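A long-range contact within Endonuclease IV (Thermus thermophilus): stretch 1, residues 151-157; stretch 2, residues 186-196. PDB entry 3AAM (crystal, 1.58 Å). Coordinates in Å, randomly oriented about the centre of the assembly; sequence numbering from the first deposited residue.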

ATOM      1  N   ARG A 151       8.613  -2.658  13.809  1.00 10.97           N
ATOM      2  CA  ARG A 151       8.147  -3.858  14.499  1.00 10.41           C
ATOM      3  C   ARG A 151       6.639  -4.036  14.368  1.00 10.16           C
ATOM      4  O   ARG A 151       5.878  -3.082  14.515  1.00 10.19           O
ATOM      5  CB  ARG A 151       8.511  -3.777  15.983  1.00 12.40           C
ATOM      6  CG  ARG A 151       9.995  -3.871  16.272  1.00 15.05           C
ATOM      7  CD  ARG A 151      10.489  -5.295  16.077  1.00 16.57           C
ATOM      8  NE  ARG A 151       9.812  -6.223  16.978  1.00 17.86           N
ATOM      9  CZ  ARG A 151       9.969  -7.542  16.948  1.00 18.77           C
ATOM     10  NH1 ARG A 151      10.784  -8.093  16.057  1.00 18.76           N
ATOM     11  NH2 ARG A 151       9.316  -8.307  17.812  1.00 18.75           N
ATOM     12  N   PHE A 152       6.203  -5.263  14.102  1.00  9.59           N
ATOM     13  CA  PHE A 152       4.777  -5.517  13.970  1.00  9.40           C
ATOM     14  C   PHE A 152       4.039  -5.139  15.249  1.00  9.64           C
ATOM     15  O   PHE A 152       2.908  -4.661  15.190  1.00 10.12           O
ATOM     16  CB  PHE A 152       4.511  -6.986  13.625  1.00  7.98           C
ATOM     17  CG  PHE A 152       5.095  -7.421  12.306  1.00  8.07           C
ATOM     18  CD1 PHE A 152       5.260  -6.509  11.267  1.00  7.73           C
ATOM     19  CD2 PHE A 152       5.443  -8.749  12.089  1.00  6.92           C
ATOM     20  CE1 PHE A 152       5.765  -6.915  10.030  1.00  7.33           C
ATOM     21  CE2 PHE A 152       5.947  -9.167  10.859  1.00  9.15           C
ATOM     22  CZ  PHE A 152       6.107  -8.248   9.826  1.00  8.04           C
ATOM     23  N   GLU A 153       4.676  -5.343  16.402  1.00 10.51           N
ATOM     24  CA  GLU A 153       4.044  -5.005  17.676  1.00 11.39           C
ATOM     25  C   GLU A 153       3.742  -3.517  17.774  1.00 11.89           C
ATOM     26  O   GLU A 153       2.768  -3.119  18.414  1.00 11.89           O
ATOM     27  CB  GLU A 153       4.935  -5.396  18.863  1.00 10.86           C
ATOM     28  CG  GLU A 153       5.008  -6.883  19.174  1.00 13.91           C
ATOM     29  CD  GLU A 153       5.811  -7.669  18.156  1.00 16.31           C
ATOM     30  OE1 GLU A 153       6.574  -7.051  17.382  1.00 17.19           O
ATOM     31  OE2 GLU A 153       5.688  -8.912  18.144  1.00 17.56           O
ATOM     32  N   GLU A 154       4.581  -2.690  17.154  1.00 11.35           N
ATOM     33  CA  GLU A 154       4.354  -1.251  17.204  1.00 11.37           C
ATOM     34  C   GLU A 154       3.136  -0.912  16.359  1.00 11.55           C
ATOM     35  O   GLU A 154       2.326  -0.066  16.741  1.00 12.01           O
ATOM     36  CB  GLU A 154       5.575  -0.475  16.703  1.00 13.10           C
ATOM     37  CG  GLU A 154       5.422   1.036  16.886  1.00 15.45           C
ATOM     38  CD  GLU A 154       6.727   1.795  16.727  1.00 17.27           C
ATOM     39  OE1 GLU A 154       7.150   2.037  15.578  1.00 20.04           O
ATOM     40  OE2 GLU A 154       7.336   2.138  17.758  1.00 18.25           O
ATOM     41  N   LEU A 155       3.010  -1.573  15.212  1.00 11.27           N
ATOM     42  CA  LEU A 155       1.866  -1.343  14.337  1.00 13.10           C
ATOM     43  C   LEU A 155       0.592  -1.765  15.048  1.00 11.70           C
ATOM     44  O   LEU A 155      -0.442  -1.111  14.921  1.00 11.53           O
ATOM     45  CB  LEU A 155       1.998  -2.133  13.033  1.00 13.53           C
ATOM     46  CG  LEU A 155       2.951  -1.594  11.966  1.00 16.59           C
ATOM     47  CD1 LEU A 155       4.373  -1.621  12.491  1.00 20.44           C
ATOM     48  CD2 LEU A 155       2.832  -2.428  10.700  1.00 16.15           C
ATOM     49  N   ALA A 156       0.658  -2.867  15.789  1.00 11.36           N
ATOM     50  CA  ALA A 156      -0.515  -3.344  16.508  1.00 12.69           C
ATOM     51  C   ALA A 156      -0.976  -2.272  17.494  1.00 13.25           C
ATOM     52  O   ALA A 156      -2.171  -2.040  17.658  1.00 14.86           O
ATOM     53  CB  ALA A 156      -0.196  -4.637  17.240  1.00 12.44           C
ATOM     54  N   TRP A 157      -0.026  -1.615  18.153  1.00 13.26           N
ATOM     55  CA  TRP A 157      -0.383  -0.565  19.095  1.00 13.77           C
ATOM     56  C   TRP A 157      -0.959   0.640  18.347  1.00 13.58           C
ATOM     57  O   TRP A 157      -1.943   1.241  18.783  1.00 14.36           O
ATOM     58  CB  TRP A 157       0.835  -0.118  19.911  1.00 14.16           C
ATOM     59  CG  TRP A 157       0.550   1.130  20.687  1.00 13.96           C
ATOM     60  CD1 TRP A 157      -0.131   1.230  21.866  1.00 14.45           C
ATOM     61  CD2 TRP A 157       0.829   2.470  20.269  1.00 14.89           C
ATOM     62  NE1 TRP A 157      -0.301   2.553  22.205  1.00 14.74           N
ATOM     63  CE2 TRP A 157       0.278   3.335  21.239  1.00 14.78           C
ATOM     64  CE3 TRP A 157       1.487   3.025  19.162  1.00 16.28           C
ATOM     65  CZ2 TRP A 157       0.366   4.727  21.137  1.00 16.72           C
ATOM     66  CZ3 TRP A 157       1.575   4.407  19.060  1.00 16.60           C
ATOM     67  CH2 TRP A 157       1.015   5.243  20.044  1.00 18.01           C
ATOM     68  N   GLY A 186       7.337 -17.875   8.849  1.00 11.47           N
ATOM     69  CA  GLY A 186       7.570 -17.388  10.196  1.00 13.16           C
ATOM     70  C   GLY A 186       7.262 -15.910  10.324  1.00 11.23           C
ATOM     71  O   GLY A 186       6.788 -15.450  11.363  1.00 11.72           O
ATOM     72  N   VAL A 187       7.546 -15.157   9.268  1.00 11.09           N
ATOM     73  CA  VAL A 187       7.276 -13.726   9.277  1.00  9.45           C
ATOM     74  C   VAL A 187       5.770 -13.502   9.331  1.00  8.81           C
ATOM     75  O   VAL A 187       5.289 -12.620  10.039  1.00  9.22           O
ATOM     76  CB  VAL A 187       7.853 -13.034   8.022  1.00 10.51           C
ATOM     77  CG1 VAL A 187       7.439 -11.568   7.998  1.00 10.07           C
ATOM     78  CG2 VAL A 187       9.372 -13.137   8.026  1.00  8.59           C
ATOM     79  N   LEU A 188       5.018 -14.301   8.581  1.00  9.63           N
ATOM     80  CA  LEU A 188       3.573 -14.151   8.597  1.00  8.69           C
ATOM     81  C   LEU A 188       3.016 -14.615   9.938  1.00  8.59           C
ATOM     82  O   LEU A 188       2.012 -14.086  10.404  1.00  9.69           O
ATOM     83  CB  LEU A 188       2.927 -14.932   7.450  1.00  8.72           C
ATOM     84  CG  LEU A 188       3.232 -14.384   6.054  1.00  8.50           C
ATOM     85  CD1 LEU A 188       2.535 -15.254   5.024  1.00  9.98           C
ATOM     86  CD2 LEU A 188       2.766 -12.939   5.935  1.00  7.75           C
ATOM     87  N   ASP A 189       3.670 -15.594  10.564  1.00 10.26           N
ATOM     88  CA  ASP A 189       3.207 -16.072  11.865  1.00 10.53           C
ATOM     89  C   ASP A 189       3.374 -14.951  12.879  1.00 10.55           C
ATOM     90  O   ASP A 189       2.525 -14.750  13.745  1.00 11.05           O
ATOM     91  CB  ASP A 189       4.015 -17.283  12.347  1.00 11.18           C
ATOM     92  CG  ASP A 189       3.917 -18.471  11.411  1.00 15.06           C
ATOM     93  OD1 ASP A 189       2.880 -18.633  10.737  1.00 13.58           O
ATOM     94  OD2 ASP A 189       4.886 -19.260  11.362  1.00 20.22           O
ATOM     95  N   ALA A 190       4.486 -14.229  12.767  1.00  9.86           N
ATOM     96  CA  ALA A 190       4.781 -13.125  13.671  1.00 10.05           C
ATOM     97  C   ALA A 190       3.778 -12.000  13.472  1.00 10.30           C
ATOM     98  O   ALA A 190       3.306 -11.392  14.434  1.00 10.37           O
ATOM     99  CB  ALA A 190       6.202 -12.614  13.428  1.00  8.78           C
ATOM    100  N   LEU A 191       3.441 -11.729  12.218  1.00  8.92           N
ATOM    101  CA  LEU A 191       2.489 -10.673  11.923  1.00  9.05           C
ATOM    102  C   LEU A 191       1.103 -11.024  12.455  1.00  9.92           C
ATOM    103  O   LEU A 191       0.390 -10.161  12.967  1.00 10.58           O
ATOM    104  CB  LEU A 191       2.427 -10.421  10.413  1.00  8.60           C
ATOM    105  CG  LEU A 191       1.536  -9.262   9.958  1.00 10.10           C
ATOM    106  CD1 LEU A 191       2.019  -7.960  10.589  1.00 10.55           C
ATOM    107  CD2 LEU A 191       1.571  -9.161   8.434  1.00 12.20           C
ATOM    108  N   ASP A 192       0.724 -12.294  12.341  1.00  9.49           N
ATOM    109  CA  ASP A 192      -0.580 -12.736  12.811  1.00  9.64           C
ATOM    110  C   ASP A 192      -0.672 -12.662  14.333  1.00  9.90           C
ATOM    111  O   ASP A 192      -1.720 -12.326  14.886  1.00 10.93           O
ATOM    112  CB  ASP A 192      -0.850 -14.165  12.344  1.00 10.77           C
ATOM    113  CG  ASP A 192      -2.275 -14.597  12.606  1.00 12.75           C
ATOM    114  OD1 ASP A 192      -3.194 -13.813  12.289  1.00 13.19           O
ATOM    115  OD2 ASP A 192      -2.475 -15.718  13.122  1.00 15.27           O
ATOM    116  N   ARG A 193       0.430 -12.971  15.007  1.00 10.46           N
ATOM    117  CA  ARG A 193       0.449 -12.927  16.462  1.00 12.57           C
ATOM    118  C   ARG A 193       0.383 -11.495  16.983  1.00 13.12           C
ATOM    119  O   ARG A 193      -0.359 -11.200  17.918  1.00 13.79           O
ATOM    120  CB  ARG A 193       1.714 -13.605  17.003  1.00 14.15           C
ATOM    121  CG  ARG A 193       1.862 -13.484  18.513  1.00 18.44           C
ATOM    122  CD  ARG A 193       3.067 -14.245  19.059  1.00 21.86           C
ATOM    123  NE  ARG A 193       4.339 -13.767  18.523  1.00 26.28           N
ATOM    124  CZ  ARG A 193       4.897 -14.214  17.401  1.00 27.25           C
ATOM    125  NH1 ARG A 193       6.056 -13.717  16.992  1.00 27.08           N
ATOM    126  NH2 ARG A 193       4.301 -15.164  16.693  1.00 29.44           N
ATOM    127  N   ALA A 194       1.162 -10.608  16.371  1.00 11.75           N
ATOM    128  CA  ALA A 194       1.209  -9.213  16.789  1.00 11.74           C
ATOM    129  C   ALA A 194       0.026  -8.366  16.334  1.00 11.91           C
ATOM    130  O   ALA A 194      -0.612  -7.692  17.142  1.00 16.22           O
ATOM    131  CB  ALA A 194       2.509  -8.577  16.305  1.00 11.87           C
ATOM    132  N   VAL A 195      -0.269  -8.406  15.040  1.00 10.48           N
ATOM    133  CA  VAL A 195      -1.349  -7.604  14.476  1.00 10.22           C
ATOM    134  C   VAL A 195      -2.625  -8.383  14.211  1.00 11.12           C
ATOM    135  O   VAL A 195      -3.728  -7.914  14.518  1.00 12.02           O
ATOM    136  CB  VAL A 195      -0.881  -6.944  13.154  1.00 10.05           C
ATOM    137  CG1 VAL A 195      -2.050  -6.270  12.448  1.00 13.85           C
ATOM    138  CG2 VAL A 195       0.212  -5.923  13.449  1.00 11.72           C
ATOM    139  N   GLY A 196      -2.464  -9.579  13.660  1.00 10.68           N
ATOM    140  CA  GLY A 196      -3.604 -10.405  13.318  1.00 11.12           C
ATOM    141  C   GLY A 196      -3.804 -10.224  11.828  1.00 10.79           C
ATOM    142  O   GLY A 196      -4.095  -9.120  11.367  1.00  9.11           O
TER

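Phe152 is the knob of this contact: its side chain, in the m rotamer, sits in a hole formed by Val187, Ala190, Leu191 and Ala194 on the other helix. Leu191 CD1 lies over one face of the ring, 3.6 Å from its centroid and close to the normal, a CH-pi contact. The ring also reaches the helix backbone, with Phe152 CD2 3.5 Å from Leu191 CA, while Phe152 CZ meets Val187 CG1 at 4.0 Å.

Beyond the ring, small side chains sit where the backbones come close: the CA atoms of Glu153 and Ala194 are 5.2 Å apart. Ala194 CB packs 3.7 Å from Phe152 CB, and Ala156 CB comes within 3.1 Å of Ala194 O, a tight contact of methyl against carbonyl. Val195 CG2 lies 3.4 Å from Phe152 O, and also 4.2 Å from Leu155 CB and 4.0 Å from Ala156 CB. The helices run in roughly the same direction, crossing at -29° with axes 9.0 Å apart at closest approach.

No hydrogen bond crosses the interface; backbone polar groups are largely served within each helix, as in Ala156 N to Phe152 O at 2.9 Å. At the polar edge, Glu153 points its CA-to-CB bond away, yet its OE2 returns to 3.7 Å from Ala194 CB. Its other oxygen, OE1, forms a salt bridge with Arg151 NH2 at 3.0 Å, inside the same stretch. Packing alone joins the two stretches.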